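Local coordinates for protein putative oxidoreductase (Mycobacterium avium, PDB 3QHA) that probably works as an NAD(P)-dependent dehydrogenase related to 3-hydroxyisobutyrate and 6-phosphogluconate dehydrogenases, its physiological substrate being unknown, at residues 24-27 with 28-32; 50-53 with 54-58; 183-186 with 187-191; 214-217 with 218-222; 238-242 with 243-247. All blocks are in the same frame, centred on the assembly; numbering follows the deposited sequence.

Interaction 1. Residues 24-27 with 28-32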
loop_
_atom_site.group_PDB
_atom_site.type_symbol
_atom_site.label_atom_id
_atom_site.label_comp_id
_atom_site.label_asym_id
_atom_site.label_seq_id
_atom_site.Cartn_x
_atom_site.Cartn_y
_atom_site.Cartn_z
ATOM N N GLY B 24 5.112 -14.570 -21.754
ATOM C CA GLY B 24 3.779 -14.465 -21.166
ATOM C C GLY B 24 3.460 -13.038 -20.760
ATOM O O GLY B 24 4.032 -12.087 -21.299
ATOM N N ASN B 25 2.560 -12.883 -19.792
ATOM C CA ASN B 25 2.076 -11.555 -19.404
ATOM C C ASN B 25 3.119 -10.657 -18.732
ATOM O O ASN B 25 2.946 -9.436 -18.697
ATOM C CB ASN B 25 0.818 -11.671 -18.530
ATOM C CG ASN B 25 -0.424 -12.044 -19.336
ATOM O OD1 ASN B 25 -0.463 -11.888 -20.560
ATOM N ND2 ASN B 25 -1.447 -12.534 -18.646
ATOM N N MET B 26 4.190 -11.253 -18.204
ATOM C CA MET B 26 5.332 -10.485 -17.689
ATOM C C MET B 26 6.553 -10.578 -18.609
ATOM O O MET B 26 7.245 -9.580 -18.826
ATOM C CB MET B 26 5.703 -10.936 -16.274
ATOM C CG MET B 26 4.811 -10.355 -15.176
ATOM S SD MET B 26 4.874 -8.550 -15.006
ATOM C CE MET B 26 6.625 -8.288 -14.723
ATOM N N GLY B 27 6.813 -11.766 -19.150
ATOM C CA GLY B 27 7.949 -11.973 -20.047
ATOM C C GLY B 27 7.923 -11.125 -21.308
ATOM O O GLY B 27 8.956 -10.607 -21.736
ATOM N N ALA B 28 6.739 -10.985 -21.898
ATOM C CA ALA B 28 6.566 -10.248 -23.153
ATOM C C ALA B 28 6.882 -8.753 -23.033
ATOM O O ALA B 28 7.665 -8.234 -23.822
ATOM C CB ALA B 28 5.152 -10.456 -23.712
ATOM N N PRO B 29 6.276 -8.059 -22.051
ATOM C CA PRO B 29 6.592 -6.633 -21.876
ATOM C C PRO B 29 8.047 -6.366 -21.477
ATOM O O PRO B 29 8.632 -5.380 -21.929
ATOM C CB PRO B 29 5.623 -6.164 -20.781
ATOM C CG PRO B 29 4.929 -7.365 -20.274
ATOM C CD PRO B 29 5.159 -8.503 -21.197
ATOM N N MET B 30 8.619 -7.227 -20.637
ATOM C CA MET B 30 10.056 -7.170 -20.342
ATOM C C MET B 30 10.889 -7.304 -21.607
ATOM O O MET B 30 11.732 -6.456 -21.891
ATOM C CB MET B 30 10.478 -8.266 -19.357
ATOM C CG MET B 30 10.840 -7.749 -17.987
ATOM S SD MET B 30 11.585 -9.024 -16.958
ATOM C CE MET B 30 10.110 -9.830 -16.369
ATOM N N ALA B 31 10.656 -8.377 -22.356
ATOM C CA ALA B 31 11.412 -8.631 -23.583
ATOM C C ALA B 31 11.188 -7.523 -24.610
ATOM O O ALA B 31 12.094 -7.192 -25.380
ATOM C CB ALA B 31 11.042 -9.991 -24.170
ATOM N N THR B 32 9.985 -6.949 -24.617
ATOM C CA THR B 32 9.673 -5.815 -25.487
ATOM C C THR B 32 10.505 -4.583 -25.120
ATOM O O THR B 32 10.986 -3.873 -26.003
ATOM C CB THR B 32 8.172 -5.455 -25.431
ATOM O OG1 THR B 32 7.391 -6.592 -25.814
ATOM C CG2 THR B 32 7.854 -4.299 -26.371
#

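Interaction 2. Residues 50-53 with 54-58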
loop_
_atom_site.group_PDB
_atom_site.type_symbol
_atom_site.label_atom_id
_atom_site.label_comp_id
_atom_site.label_asym_id
_atom_site.label_seq_id
_atom_site.Cartn_x
_atom_site.Cartn_y
_atom_site.Cartn_z
ATOM N N ALA B 50 2.698 -15.530 -29.223
ATOM C CA ALA B 50 3.541 -14.798 -28.277
ATOM C C ALA B 50 4.760 -14.196 -28.981
ATOM O O ALA B 50 5.217 -13.111 -28.619
ATOM C CB ALA B 50 3.982 -15.709 -27.139
ATOM N N MET B 51 5.272 -14.905 -29.987
ATOM C CA MET B 51 6.487 -14.504 -30.706
ATOM C C MET B 51 6.290 -13.310 -31.641
ATOM O O MET B 51 7.139 -12.420 -31.702
ATOM C CB MET B 51 7.022 -15.682 -31.533
ATOM C CG MET B 51 7.480 -16.877 -30.708
ATOM S SD MET B 51 9.150 -16.670 -30.068
ATOM C CE MET B 51 10.113 -17.198 -31.485
ATOM N N THR B 52 5.178 -13.298 -32.372
ATOM C CA THR B 52 4.982 -12.350 -33.474
ATOM C C THR B 52 5.038 -10.869 -33.055
ATOM O O THR B 52 5.704 -10.073 -33.718
ATOM C CB THR B 52 3.674 -12.651 -34.252
ATOM O OG1 THR B 52 3.661 -14.029 -34.647
ATOM C CG2 THR B 52 3.563 -11.769 -35.488
ATOM N N PRO B 53 4.349 -10.495 -31.956
ATOM C CA PRO B 53 4.476 -9.138 -31.407
ATOM C C PRO B 53 5.921 -8.711 -31.130
ATOM O O PRO B 53 6.300 -7.581 -31.441
ATOM C CB PRO B 53 3.694 -9.221 -30.095
ATOM C CG PRO B 53 2.672 -10.256 -30.340
ATOM C CD PRO B 53 3.304 -11.265 -31.254
ATOM N N LEU B 54 6.709 -9.606 -30.537
ATOM C CA LEU B 54 8.131 -9.347 -30.295
ATOM C C LEU B 54 8.906 -9.211 -31.602
ATOM O O LEU B 54 9.843 -8.416 -31.689
ATOM C CB LEU B 54 8.758 -10.445 -29.426
ATOM C CG LEU B 54 8.721 -10.220 -27.910
ATOM C CD1 LEU B 54 9.534 -8.986 -27.523
ATOM C CD2 LEU B 54 7.286 -10.107 -27.413
ATOM N N ALA B 55 8.516 -9.987 -32.611
ATOM C CA ALA B 55 9.114 -9.878 -33.939
ATOM C C ALA B 55 8.915 -8.474 -34.507
ATOM O O ALA B 55 9.867 -7.852 -34.981
ATOM C CB ALA B 55 8.524 -10.921 -34.883
ATOM N N GLU B 56 7.686 -7.967 -34.436
ATOM C CA GLU B 56 7.386 -6.642 -34.989
ATOM C C GLU B 56 7.758 -5.481 -34.057
ATOM O O GLU B 56 7.536 -4.318 -34.394
ATOM C CB GLU B 56 5.929 -6.550 -35.471
ATOM C CG GLU B 56 4.845 -6.694 -34.409
ATOM C CD GLU B 56 3.467 -6.976 -35.008
ATOM O OE1 GLU B 56 3.391 -7.450 -36.166
ATOM O OE2 GLU B 56 2.457 -6.726 -34.314
ATOM N N ALA B 57 8.341 -5.803 -32.901
ATOM C CA ALA B 57 8.977 -4.812 -32.034
ATOM C C ALA B 57 10.489 -4.731 -32.285
ATOM O O ALA B 57 11.161 -3.855 -31.737
ATOM C CB ALA B 57 8.705 -5.144 -30.576
ATOM N N GLY B 58 11.017 -5.648 -33.098
ATOM C CA GLY B 58 12.433 -5.642 -33.486
ATOM C C GLY B 58 13.300 -6.695 -32.814
ATOM O O GLY B 58 14.529 -6.636 -32.904
#

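Interaction 3. Residues 183-186 with 187-191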
loop_
_atom_site.group_PDB
_atom_site.type_symbol
_atom_site.label_atom_id
_atom_site.label_comp_id
_atom_site.label_asym_id
_atom_site.label_seq_id
_atom_site.Cartn_x
_atom_site.Cartn_y
_atom_site.Cartn_z
ATOM N N ALA B 183 9.549 -12.289 1.157
ATOM C CA ALA B 183 9.184 -11.311 2.178
ATOM C C ALA B 183 8.289 -10.233 1.576
ATOM O O ALA B 183 7.274 -9.856 2.170
ATOM C CB ALA B 183 10.425 -10.689 2.794
ATOM N N ARG B 184 8.655 -9.756 0.388
ATOM C CA ARG B 184 7.905 -8.690 -0.268
ATOM C C ARG B 184 6.480 -9.131 -0.604
ATOM O O ARG B 184 5.524 -8.403 -0.340
ATOM C CB ARG B 184 8.632 -8.218 -1.530
ATOM C CG ARG B 184 8.088 -6.928 -2.116
ATOM C CD ARG B 184 6.890 -7.150 -3.032
ATOM N NE ARG B 184 6.269 -5.881 -3.398
ATOM C CZ ARG B 184 5.392 -5.206 -2.656
ATOM N NH1 ARG B 184 4.983 -5.662 -1.472
ATOM N NH2 ARG B 184 4.913 -4.055 -3.109
ATOM N N ASN B 185 6.342 -10.316 -1.191
ATOM C CA ASN B 185 5.027 -10.808 -1.600
ATOM C C ASN B 185 4.183 -11.340 -0.444
ATOM O O ASN B 185 2.956 -11.362 -0.535
ATOM C CB ASN B 185 5.155 -11.845 -2.721
ATOM C CG ASN B 185 5.354 -11.201 -4.083
ATOM O OD1 ASN B 185 5.961 -10.135 -4.192
ATOM N ND2 ASN B 185 4.829 -11.835 -5.123
ATOM N N MET B 186 4.826 -11.756 0.644
ATOM C CA MET B 186 4.089 -12.049 1.873
ATOM C C MET B 186 3.287 -10.816 2.284
ATOM O O MET B 186 2.104 -10.924 2.621
ATOM C CB MET B 186 5.026 -12.460 3.007
ATOM C CG MET B 186 4.292 -12.999 4.215
ATOM S SD MET B 186 5.396 -13.607 5.493
ATOM C CE MET B 186 6.089 -12.068 6.094
ATOM N N LEU B 187 3.934 -9.651 2.240
ATOM C CA LEU B 187 3.268 -8.380 2.535
ATOM C C LEU B 187 2.165 -8.060 1.536
ATOM O O LEU B 187 1.099 -7.582 1.933
ATOM C CB LEU B 187 4.271 -7.223 2.567
ATOM C CG LEU B 187 3.692 -5.818 2.796
ATOM C CD1 LEU B 187 3.022 -5.718 4.162
ATOM C CD2 LEU B 187 4.791 -4.773 2.665
ATOM N N THR B 188 2.425 -8.299 0.250
ATOM C CA THR B 188 1.436 -8.030 -0.790
ATOM C C THR B 188 0.139 -8.767 -0.485
ATOM O O THR B 188 -0.931 -8.159 -0.429
ATOM C CB THR B 188 1.940 -8.450 -2.193
ATOM O OG1 THR B 188 3.131 -7.726 -2.514
ATOM C CG2 THR B 188 0.883 -8.172 -3.265
ATOM N N PHE B 189 0.251 -10.071 -0.248
ATOM C CA PHE B 189 -0.920 -10.934 -0.134
ATOM C C PHE B 189 -1.563 -10.922 1.249
ATOM O O PHE B 189 -2.778 -11.108 1.365
ATOM C CB PHE B 189 -0.581 -12.352 -0.597
ATOM C CG PHE B 189 -0.405 -12.456 -2.083
ATOM C CD1 PHE B 189 0.842 -12.680 -2.646
ATOM C CD2 PHE B 189 -1.494 -12.285 -2.927
ATOM C CE1 PHE B 189 0.991 -12.758 -4.025
ATOM C CE2 PHE B 189 -1.350 -12.363 -4.300
ATOM C CZ PHE B 189 -0.110 -12.597 -4.853
ATOM N N THR B 190 -0.766 -10.688 2.288
ATOM C CA THR B 190 -1.324 -10.438 3.611
ATOM C C THR B 190 -2.117 -9.129 3.583
ATOM O O THR B 190 -3.178 -9.035 4.202
ATOM C CB THR B 190 -0.238 -10.384 4.708
ATOM O OG1 THR B 190 0.470 -11.629 4.746
ATOM C CG2 THR B 190 -0.862 -10.127 6.072
ATOM N N SER B 191 -1.621 -8.131 2.849
ATOM C CA SER B 191 -2.313 -6.841 2.765
ATOM C C SER B 191 -3.576 -6.909 1.898
ATOM O O SER B 191 -4.552 -6.218 2.188
ATOM C CB SER B 191 -1.372 -5.722 2.294
ATOM O OG SER B 191 -1.219 -5.721 0.885
#

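Interaction 4. Residues 214-217 with 218-222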
loop_
_atom_site.group_PDB
_atom_site.type_symbol
_atom_site.label_atom_id
_atom_site.label_comp_id
_atom_site.label_asym_id
_atom_site.label_seq_id
_atom_site.Cartn_x
_atom_site.Cartn_y
_atom_site.Cartn_z
ATOM N N ARG B 214 -11.455 3.910 -3.858
ATOM C CA ARG B 214 -10.904 5.168 -4.369
ATOM C C ARG B 214 -10.108 5.901 -3.284
ATOM O O ARG B 214 -9.024 6.409 -3.559
ATOM C CB ARG B 214 -11.996 6.070 -4.974
ATOM C CG ARG B 214 -12.387 5.667 -6.405
ATOM C CD ARG B 214 -13.285 6.690 -7.120
ATOM N NE ARG B 214 -14.393 7.177 -6.293
ATOM C CZ ARG B 214 -15.602 6.615 -6.199
ATOM N NH1 ARG B 214 -15.903 5.506 -6.871
ATOM N NH2 ARG B 214 -16.522 7.166 -5.413
ATOM N N VAL B 215 -10.625 5.924 -2.056
ATOM C CA VAL B 215 -9.922 6.571 -0.945
ATOM C C VAL B 215 -8.609 5.855 -0.635
ATOM O O VAL B 215 -7.574 6.501 -0.470
ATOM C CB VAL B 215 -10.791 6.637 0.331
ATOM C CG1 VAL B 215 -9.980 7.165 1.515
ATOM C CG2 VAL B 215 -12.015 7.510 0.091
ATOM N N VAL B 216 -8.656 4.526 -0.577
ATOM C CA VAL B 216 -7.470 3.721 -0.285
ATOM C C VAL B 216 -6.354 4.001 -1.289
ATOM O O VAL B 216 -5.233 4.329 -0.900
ATOM C CB VAL B 216 -7.795 2.208 -0.286
ATOM C CG1 VAL B 216 -6.511 1.374 -0.219
ATOM C CG2 VAL B 216 -8.721 1.864 0.878
ATOM N N ARG B 217 -6.674 3.881 -2.577
ATOM C CA ARG B 217 -5.681 4.063 -3.631
ATOM C C ARG B 217 -5.149 5.494 -3.674
ATOM O O ARG B 217 -3.952 5.706 -3.859
ATOM C CB ARG B 217 -6.259 3.662 -4.990
ATOM C CG ARG B 217 -6.550 2.172 -5.104
ATOM C CD ARG B 217 -6.986 1.788 -6.507
ATOM N NE ARG B 217 -8.349 2.225 -6.803
ATOM C CZ ARG B 217 -9.461 1.569 -6.462
ATOM N NH1 ARG B 217 -9.403 0.423 -5.786
ATOM N NH2 ARG B 217 -10.647 2.069 -6.797
ATOM N N HIS B 218 -6.030 6.473 -3.485
ATOM C CA HIS B 218 -5.603 7.867 -3.508
ATOM C C HIS B 218 -4.639 8.171 -2.371
ATOM O O HIS B 218 -3.587 8.774 -2.586
ATOM C CB HIS B 218 -6.789 8.823 -3.425
ATOM C CG HIS B 218 -6.382 10.259 -3.333
ATOM N ND1 HIS B 218 -5.944 10.976 -4.425
ATOM C CD2 HIS B 218 -6.308 11.101 -2.275
ATOM C CE1 HIS B 218 -5.636 12.203 -4.048
ATOM N NE2 HIS B 218 -5.853 12.307 -2.749
ATOM N N THR B 219 -5.005 7.752 -1.163
ATOM C CA THR B 219 -4.223 8.076 0.024
ATOM C C THR B 219 -2.904 7.303 0.074
ATOM O O THR B 219 -1.898 7.823 0.564
ATOM C CB THR B 219 -5.046 7.856 1.308
ATOM O OG1 THR B 219 -5.598 6.531 1.322
ATOM C CG2 THR B 219 -6.184 8.870 1.368
ATOM N N ASP B 220 -2.899 6.079 -0.451
ATOM C CA ASP B 220 -1.661 5.301 -0.546
ATOM C C ASP B 220 -0.674 5.879 -1.569
ATOM O O ASP B 220 0.537 5.722 -1.408
ATOM C CB ASP B 220 -1.950 3.820 -0.829
ATOM C CG ASP B 220 -2.308 3.041 0.433
ATOM O OD1 ASP B 220 -2.024 3.541 1.542
ATOM O OD2 ASP B 220 -2.870 1.930 0.323
ATOM N N ALA B 221 -1.179 6.547 -2.606
ATOM C CA ALA B 221 -0.306 7.301 -3.510
ATOM C C ALA B 221 0.404 8.417 -2.738
ATOM O O ALA B 221 1.586 8.678 -2.955
ATOM C CB ALA B 221 -1.099 7.882 -4.679
ATOM N N LEU B 222 -0.323 9.059 -1.826
ATOM C CA LEU B 222 0.220 10.162 -1.035
ATOM C C LEU B 222 1.204 9.705 0.039
ATOM O O LEU B 222 2.309 10.239 0.130
ATOM C CB LEU B 222 -0.913 10.951 -0.369
ATOM C CG LEU B 222 -1.922 11.638 -1.289
ATOM C CD1 LEU B 222 -3.007 12.296 -0.454
ATOM C CD2 LEU B 222 -1.233 12.660 -2.186
#

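Interaction 5. Residues 238-242 with 243-247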
loop_
_atom_site.group_PDB
_atom_site.type_symbol
_atom_site.label_atom_id
_atom_site.label_comp_id
_atom_site.label_asym_id
_atom_site.label_seq_id
_atom_site.Cartn_x
_atom_site.Cartn_y
_atom_site.Cartn_z
ATOM N N LEU B 238 12.922 0.605 19.626
ATOM C CA LEU B 238 13.371 1.984 19.502
ATOM C C LEU B 238 13.595 2.605 20.880
ATOM O O LEU B 238 12.697 2.610 21.724
ATOM C CB LEU B 238 12.347 2.815 18.726
ATOM C CG LEU B 238 11.936 2.280 17.349
ATOM C CD1 LEU B 238 10.856 3.156 16.740
ATOM C CD2 LEU B 238 13.142 2.181 16.424
ATOM N N GLU B 239 14.800 3.119 21.101
ATOM C CA GLU B 239 15.104 3.872 22.309
ATOM C C GLU B 239 14.489 5.265 22.202
ATOM O O GLU B 239 14.239 5.742 21.095
ATOM C CB GLU B 239 16.617 3.968 22.515
ATOM C CG GLU B 239 17.279 2.631 22.809
ATOM C CD GLU B 239 16.699 1.950 24.039
ATOM O OE1 GLU B 239 16.400 2.656 25.029
ATOM O OE2 GLU B 239 16.539 0.709 24.018
ATOM N N PRO B 240 14.241 5.922 23.351
ATOM C CA PRO B 240 13.574 7.230 23.354
ATOM C C PRO B 240 14.235 8.338 22.519
ATOM O O PRO B 240 13.543 9.265 22.098
ATOM C CB PRO B 240 13.560 7.607 24.838
ATOM C CG PRO B 240 13.554 6.300 25.544
ATOM C CD PRO B 240 14.441 5.417 24.723
ATOM N N ASP B 241 15.542 8.250 22.278
ATOM C CA ASP B 241 16.241 9.260 21.476
ATOM C C ASP B 241 16.388 8.878 20.007
ATOM O O ASP B 241 16.924 9.660 19.220
ATOM C CB ASP B 241 17.610 9.566 22.080
ATOM C CG ASP B 241 17.505 10.164 23.463
ATOM O OD1 ASP B 241 16.882 11.241 23.598
ATOM O OD2 ASP B 241 18.040 9.553 24.414
ATOM N N ASN B 242 15.913 7.688 19.635
ATOM C CA ASN B 242 15.846 7.297 18.227
ATOM C C ASN B 242 14.971 8.302 17.492
ATOM O O ASN B 242 13.894 8.663 17.979
ATOM C CB ASN B 242 15.275 5.881 18.078
ATOM C CG ASN B 242 15.419 5.326 16.660
ATOM O OD1 ASN B 242 14.843 5.854 15.708
ATOM N ND2 ASN B 242 16.176 4.242 16.525
ATOM N N PHE B 243 15.435 8.764 16.333
ATOM C CA PHE B 243 14.680 9.740 15.539
ATOM C C PHE B 243 13.285 9.253 15.166
ATOM O O PHE B 243 12.382 10.060 14.957
ATOM C CB PHE B 243 15.449 10.116 14.272
ATOM C CG PHE B 243 16.584 11.051 14.522
ATOM C CD1 PHE B 243 16.348 12.401 14.697
ATOM C CD2 PHE B 243 17.885 10.586 14.600
ATOM C CE1 PHE B 243 17.388 13.273 14.932
ATOM C CE2 PHE B 243 18.932 11.459 14.837
ATOM C CZ PHE B 243 18.683 12.803 15.004
ATOM N N LEU B 244 13.112 7.936 15.084
ATOM C CA LEU B 244 11.810 7.351 14.780
ATOM C C LEU B 244 10.935 7.103 16.015
ATOM O O LEU B 244 9.780 6.712 15.867
ATOM C CB LEU B 244 11.982 6.038 14.007
ATOM C CG LEU B 244 12.635 6.132 12.626
ATOM C CD1 LEU B 244 12.838 4.743 12.034
ATOM C CD2 LEU B 244 11.801 6.993 11.695
ATOM N N TYR B 245 11.454 7.344 17.218
ATOM C CA TYR B 245 10.732 6.974 18.443
ATOM C C TYR B 245 9.398 7.699 18.611
ATOM O O TYR B 245 8.362 7.050 18.746
ATOM C CB TYR B 245 11.606 7.194 19.681
ATOM C CG TYR B 245 10.955 6.792 20.995
ATOM C CD1 TYR B 245 11.005 5.478 21.452
ATOM C CD2 TYR B 245 10.310 7.738 21.793
ATOM C CE1 TYR B 245 10.419 5.112 22.664
ATOM C CE2 TYR B 245 9.723 7.382 23.002
ATOM C CZ TYR B 245 9.780 6.068 23.431
ATOM O OH TYR B 245 9.200 5.715 24.629
ATOM N N GLN B 246 9.415 9.030 18.614
ATOM C CA GLN B 246 8.173 9.788 18.819
ATOM C C GLN B 246 7.177 9.596 17.669
ATOM O O GLN B 246 5.982 9.461 17.918
ATOM C CB GLN B 246 8.442 11.281 19.070
ATOM C CG GLN B 246 8.986 11.597 20.467
ATOM C CD GLN B 246 8.022 11.240 21.599
ATOM O OE1 GLN B 246 6.802 11.228 21.421
ATOM N NE2 GLN B 246 8.577 10.959 22.776
ATOM N N PRO B 247 7.656 9.580 16.412
ATOM C CA PRO B 247 6.741 9.275 15.309
ATOM C C PRO B 247 6.091 7.890 15.395
ATOM O O PRO B 247 4.889 7.770 15.161
ATOM C CB PRO B 247 7.637 9.373 14.072
ATOM C CG PRO B 247 8.703 10.317 14.465
ATOM C CD PRO B 247 8.954 10.076 15.919
HETATM O O HOH W 1 11.739 10.974 23.199
HETATM O O HOH W 2 12.001 10.615 18.450
#

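Interaction 1. Residues 24-27 with 28-32
Gly24 and Ala28 are joined by the first of three backbone hydrogen bonds that wind the loop 24-27 into helix 27-33. Ala28 N donates to Gly24 O (3.0 Å), Met30 N reaches Met26 O over a longer 3.3 Å, and Ala31 N closes on Gly27 O at 2.9 Å. Pro29 has no N-H to give, and its ring instead lies against the carbonyls of the turn before, with CG 3.3 Å from Asn25 O and CD equally near Met26 O.

Among the side chains, the two methionines carry the apolar contact. Met26 is bent at both its second and third torsions, which curls the thioether forward over the first turn of the helix, until its CE stands 4.2 Å from CE of Met30; the two chains cross at a slant and meet through these methyls. At the far end Thr32 folds back on the helix: its OG1 donates to Ala28 O at 2.6 Å from 43° above the carbonyl plane, while Thr32 N bonds to the same oxygen from the opposite face.

Gly24 and Gly27 fit the GxGxxG pattern of a Rossmann fold, a turn that in relatives lets the dinucleotide pyrophosphate approach the helix start. Met30 and Ala31 pack on Tyr20 of strand 18-21, both methionines meet Val131 of strand 125-132, and Ala31 and Thr32 lie against Leu54 of helix 48-55.

Interaction 2. Residues 50-53 with 54-58
Met51 and Ala55 are linked along helix 48-55, the helix of a beta-alpha-beta unit between strands 41-44 and 60-61, which ends here in a Schellman motif. Ala55 N donates to Met51 O over 2.9 Å. One residue on, Glu56 N reaches Thr52 O at 3.0 Å.

The helix is kinked at Pro53, whose ring nitrogen carries no hydrogen for the turn before. The Thr52 hydroxyl also stays on this helix, where OG1 hydrogen-bonds Ile48 O, one turn back. At the C-terminal end a type I turn runs from Ala55 to Gly58: Gly58 N bonds to Ala55 O at 3.1 Å, and Ala57 N makes a weak bond to Leu54 O. Gly58 takes up a positive phi of 105°, which turns the chain out of the helix.

Glu56 holds CG between its backbone N and carbonyl carbon (chi1 64°), a setting that brings this methylene to 3.4 Å from Pro53 O. Beyond CG the chain is extended, and the carboxylate keeps only a loose approach to the methyl of Thr52. On the buried flank, where Met51 packs on Leu61 and Leu54 on Leu23, Leu54 CB sits 3.4 Å from Met51 O and its CD2 rests 3.8 Å from Ala50 O.

Interaction 3. Residues 183-186 with 187-191
Arg184 meets Thr188, and Met186 meets Thr190, one turn apart on the long helix 176-204, which comes next after strand 165-172 of the sheet and here runs along the second subunit. Met186 O is gripped twice by Thr190: the backbone N donates at 2.9 Å and OG1 at 2.8 Å, from opposite faces of the carbonyl plane. Thr190 OG1 points away from its own carbonyl carbon and lies beside its backbone N (chi1 -60°), the setting that carries the hydroxyl back to the preceding turn.

Thr188 N bonds to Arg184 O at 3.2 Å, and Thr188 OG1 adds a weak bond to the same oxygen. The arginine chain bends at its second torsion and folds over Thr188, placing OG1 over one face of the guanidinium, 3.0 Å from NH1; the angle there is too poor for a hydrogen bond. The group is held by others instead: NH2 forms a salt bridge with Asp220 and a hydrogen bond with Thr219, both of the second subunit, while NE makes a weak bond to Ser132.

Asn185 and Phe189 point the same way, with ND2 4.1 Å from CE1 and the amide plane turned 70° from the ring. ND2 donates to Asp258 of the second subunit. Further on, Ser191 OG returns a bond of 2.8 Å to Thr188 O. Hydroxyls folded back on the helix, with amide and guanidinium ends turned outward to a partner chain, make this a buried dimer-facing stretch of the long interdomain helix found in 3-hydroxyisobutyrate dehydrogenase relatives.

Interaction 4. Residues 214-217 with 218-222
Val215 O is held by two donors of Thr219, the residue one turn later on helix 209-223. Thr219 OG1 gives the shorter bond, 2.7 Å, and Thr219 N the longer, 2.9 Å; they come from opposite faces of the carbonyl plane. To reach back, OG1 sits in the crowded position between its own backbone N and carbonyl carbon (chi1 53°). That leaves CG2 anti to the carbonyl carbon, 4.2 Å from Val215 CG1, and the two side chains cross obliquely.

The turn is otherwise regular. His218 N donates to Arg214 O, Asp220 N to Val216 O at 3.0 Å, and Ala221 N to Arg217 O at 3.2 Å. Val216 and Asp220 lie alongside each other, pointing the same way, with methyl CG1 3.7 Å from OD2. The other carboxylate oxygen, OD1, forms a salt bridge with Arg184 NH2 of the second subunit, and the Thr219 hydroxyl bonds to the same nitrogen, so that the two side chains hold this guanidinium together and the hydroxyl links the helix backbone to the neighbouring chain.

The side chains of His218 and Arg217 also reach the partner: His218 NE2 donates to Glu142 O, and Arg217 NH1 to the carbonyls of Gly227 and Met230, all of the second subunit. An interface helix of this kind, several of whose polar side chains bond to the other chain, belongs to the all-helical C-terminal domain through which such dehydrogenases dimerise.

Interaction 5. Residues 238-242 with 243-247
Asn242 and Leu244 share the bond that caps the approach to helix 245-268. Among the hydrogen bonds, Leu244 N donates to Asn242 OD1 at 2.8 Å, in the carbonyl plane and on a lone pair, closing an Asx turn. The asparagine holds CG anti to its backbone N (chi1 -170°), which brings the amide oxygen round to Leu244 N. Its backbone oxygen serves too: Tyr245 N reaches Asn242 O at 2.9 Å. Just before this, Asn242 N bonds to Glu239 O and closes a type I turn from Glu239 to Asn242.

The second kind of contact is made by the Tyr245 ring, which is laid over that turn. Pro240 CA points its hydrogen at the middle of one face, a CH-pi contact with CA 3.5 Å from the ring centroid and only 9° off the normal. At the edge, near the ring plane, Leu238 O approaches Tyr245 CD1 at 3.3 Å.

Apolar packing fills in around it. Leu238 CB lies 4.0 Å from Tyr245 CD1, and Leu238 CD1 lies 4.1 Å from Leu244 CB.

Two waters complete the set by joining the turn to Gln246. One donates to Pro240 O and accepts from Gln246 NE2; the other donates to Asn242 O (2.8 Å) and accepts from Gln246 N.

This surface turn ends the loop that follows helix 209-223. Leu238 anchors it by backbone bonding to Gly288 and by packing on Val289, beyond helix 274-286, and Leu244 rests on Val231 and Arg232 of the loop that leads here, before the chain enters helix 245-268.

Overall arrangement
Interactions 1 and 2 belong to the Rossmann-type nucleotide domain and touch each other, Leu54 packing beneath helix 27-33; both are partly buried and rest mainly on backbone bonds and apolar side chains. Interactions 3 and 4 lie on successive helices, centres about 18 Å apart, and do not touch within the chain. Arg184 and Asn185 of interaction 3, and Arg217, His218, Thr219 and Asp220 of interaction 4, bond across the dimer; Arg184 of one chain meets Thr219 and Asp220 of the other, which joins the two contacts between subunits. Interaction 3 is the buried one. Interaction 5, at the surface and about 54 Å from interaction 2 between centres, relies on a cap, a ring face and waters.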